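Local coordinates for DUF4348 domain-containing protein (Bacteroides fragilis, PDB 3SBU), which is of unknown function but has an NTF2-like, cystatin-like fold and is probably made as a lipoprotein, at the interface of chains A and B. Numbering follows the deposited sequence. Chains: chain A/B, Hypothetical ntf2-like protein.

The interface of chains A and B. Residues chain A 182-184, 190; chain B 65, 67, 118, 123, 143.
A turn that leaves strand 176-182 of chain A, joined by the start of strand 189-194, presses its tip into a largely apolar patch formed by loop residues of chain B and the end of its strand 65-67. A:Pro183 leads. Its CB sits over the centre of the B:Phe118 ring, 3.6 Å from the centroid, a CH-pi contact that suits the compact, puckered pyrrolidine with its projecting C-H groups. The adjoining CG meets B:Leu143 CD1 tip to tip at 3.7 Å and also touches B:Met123 CB, the proline and selenomethionine side chains crossing at about a right angle, so the proline ring rests against B:Phe118, B:Leu143 and B:Met123. B:Phe118 offers its face with CG anti to the carbonyl carbon (chi1 -62°), while B:Met123 O lies in plane at the ring edge. The carboxylate of A:Asp184 stands nearly upright to that ring, the planes 82° apart, with OD1 3.4 Å from CZ, above the rim on the proline's side; any attraction to the ring hydrogens would be weak.

The turn is braced from within: A:Asp182, CG anti to its backbone N, accepts the amide N of A:Asp184 on OD1 at 3.0 Å, from above the carboxylate plane, forming an Asx-turn, in which the short aspartate side chain reaches the amide two residues on. That same OD1 lies 3.6 Å from B:Leu143 CD2. A:Leu190 points its CD2 at the selenomethionine methyl of B:Met123, whose chain bends at chi2 and chi3, and lays CD1 obliquely by the amide of B:Asn67. Two bonds from ND2, both close to the amide plane, fix this amide's rotation: one to the phenol OH of B:Tyr65 and one, at 2.9 Å, to a lone pair of B:Leu143 O, which probably helps to position the leucine.

Among these residues, shape and apolar packing therefore join the chains, in what may be either a biological or a crystal-packing contact.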
loop_
_atom_site.group_PDB
_atom_site.type_symbol
_atom_site.label_atom_id
_atom_site.label_comp_id
_atom_site.label_asym_id
_atom_site.label_seq_id
_atom_site.Cartn_x
_atom_site.Cartn_y
_atom_site.Cartn_z
ATOM N N ASP A 182 8.711 2.279 -7.355
ATOM C CA ASP A 182 9.713 2.982 -6.576
ATOM C C ASP A 182 9.098 4.326 -6.072
ATOM O O ASP A 182 8.622 5.107 -6.909
ATOM C CB ASP A 182 10.941 3.214 -7.462
ATOM C CG ASP A 182 12.175 3.760 -6.803
ATOM O OD1 ASP A 182 12.040 4.544 -5.831
ATOM O OD2 ASP A 182 13.277 3.496 -7.318
ATOM N N PRO A 183 9.071 4.608 -4.727
ATOM C CA PRO A 183 8.471 5.873 -4.240
ATOM C C PRO A 183 9.182 7.133 -4.713
ATOM O O PRO A 183 8.637 8.217 -4.567
ATOM C CB PRO A 183 8.582 5.754 -2.723
ATOM C CG PRO A 183 9.686 4.793 -2.501
ATOM C CD PRO A 183 9.560 3.794 -3.595
ATOM N N ASP A 184 10.376 6.980 -5.300
ATOM C CA ASP A 184 11.184 8.075 -5.832
ATOM C C ASP A 184 10.907 8.327 -7.325
ATOM O O ASP A 184 11.097 9.443 -7.785
ATOM C CB ASP A 184 12.680 7.776 -5.627
ATOM C CG ASP A 184 13.090 7.562 -4.176
ATOM O OD1 ASP A 184 12.918 8.500 -3.365
ATOM O OD2 ASP A 184 13.643 6.483 -3.870
ATOM N N LEU A 190 10.216 -1.609 -8.372
ATOM C CA LEU A 190 10.908 -1.861 -7.118
ATOM C C LEU A 190 10.624 -3.290 -6.670
ATOM O O LEU A 190 9.472 -3.654 -6.415
ATOM C CB LEU A 190 10.512 -0.843 -6.041
ATOM C CG LEU A 190 10.986 -1.145 -4.591
ATOM C CD1 LEU A 190 12.455 -0.812 -4.411
ATOM C CD2 LEU A 190 10.227 -0.321 -3.619
ATOM N N TYR B 65 22.956 -1.544 -0.124
ATOM C CA TYR B 65 21.625 -1.019 -0.434
ATOM C C TYR B 65 20.622 -2.151 -0.378
ATOM O O TYR B 65 20.771 -3.158 -1.062
ATOM C CB TYR B 65 21.620 -0.295 -1.801
ATOM C CG TYR B 65 20.260 -0.095 -2.448
ATOM C CD1 TYR B 65 19.279 0.682 -1.836
ATOM C CD2 TYR B 65 19.985 -0.618 -3.709
ATOM C CE1 TYR B 65 18.037 0.883 -2.437
ATOM C CE2 TYR B 65 18.751 -0.414 -4.325
ATOM C CZ TYR B 65 17.781 0.342 -3.686
ATOM O OH TYR B 65 16.563 0.546 -4.294
ATOM N N ASN B 67 16.513 -3.659 -0.345
ATOM C CA ASN B 67 15.115 -3.544 -0.719
ATOM C C ASN B 67 14.372 -4.589 0.127
ATOM O O ASN B 67 13.956 -5.643 -0.356
ATOM C CB ASN B 67 14.961 -3.700 -2.228
ATOM C CG ASN B 67 15.557 -2.549 -2.997
ATOM O OD1 ASN B 67 16.384 -2.722 -3.894
ATOM N ND2 ASN B 67 15.167 -1.345 -2.642
ATOM N N PHE B 118 7.217 7.736 3.025
ATOM C CA PHE B 118 6.368 8.065 1.889
ATOM C C PHE B 118 4.960 7.673 2.306
ATOM O O PHE B 118 4.610 6.512 2.319
ATOM C CB PHE B 118 6.873 7.369 0.622
ATOM C CG PHE B 118 8.273 7.794 0.203
ATOM C CD1 PHE B 118 9.400 7.125 0.683
ATOM C CD2 PHE B 118 8.460 8.815 -0.718
ATOM C CE1 PHE B 118 10.688 7.494 0.273
ATOM C CE2 PHE B 118 9.751 9.158 -1.156
ATOM C CZ PHE B 118 10.853 8.507 -0.643
HETATM N N MSE B 123 5.960 3.358 2.104
HETATM C CA MSE B 123 7.342 3.073 1.775
HETATM C C MSE B 123 8.243 3.910 2.666
HETATM O O MSE B 123 7.855 5.000 3.095
HETATM C CB MSE B 123 7.605 3.383 0.308
HETATM C CG MSE B 123 6.745 2.579 -0.664
HETATM SE SE MSE B 123 7.067 0.662 -0.653
HETATM C CE MSE B 123 8.969 0.754 -0.867
ATOM N N LEU B 143 15.533 0.879 1.094
ATOM C CA LEU B 143 14.336 1.385 0.424
ATOM C C LEU B 143 13.367 0.227 0.395
ATOM O O LEU B 143 13.602 -0.740 -0.312
ATOM C CB LEU B 143 14.628 1.933 -0.987
ATOM C CG LEU B 143 13.403 2.501 -1.712
ATOM C CD1 LEU B 143 12.886 3.772 -1.010
ATOM C CD2 LEU B 143 13.706 2.773 -3.172
#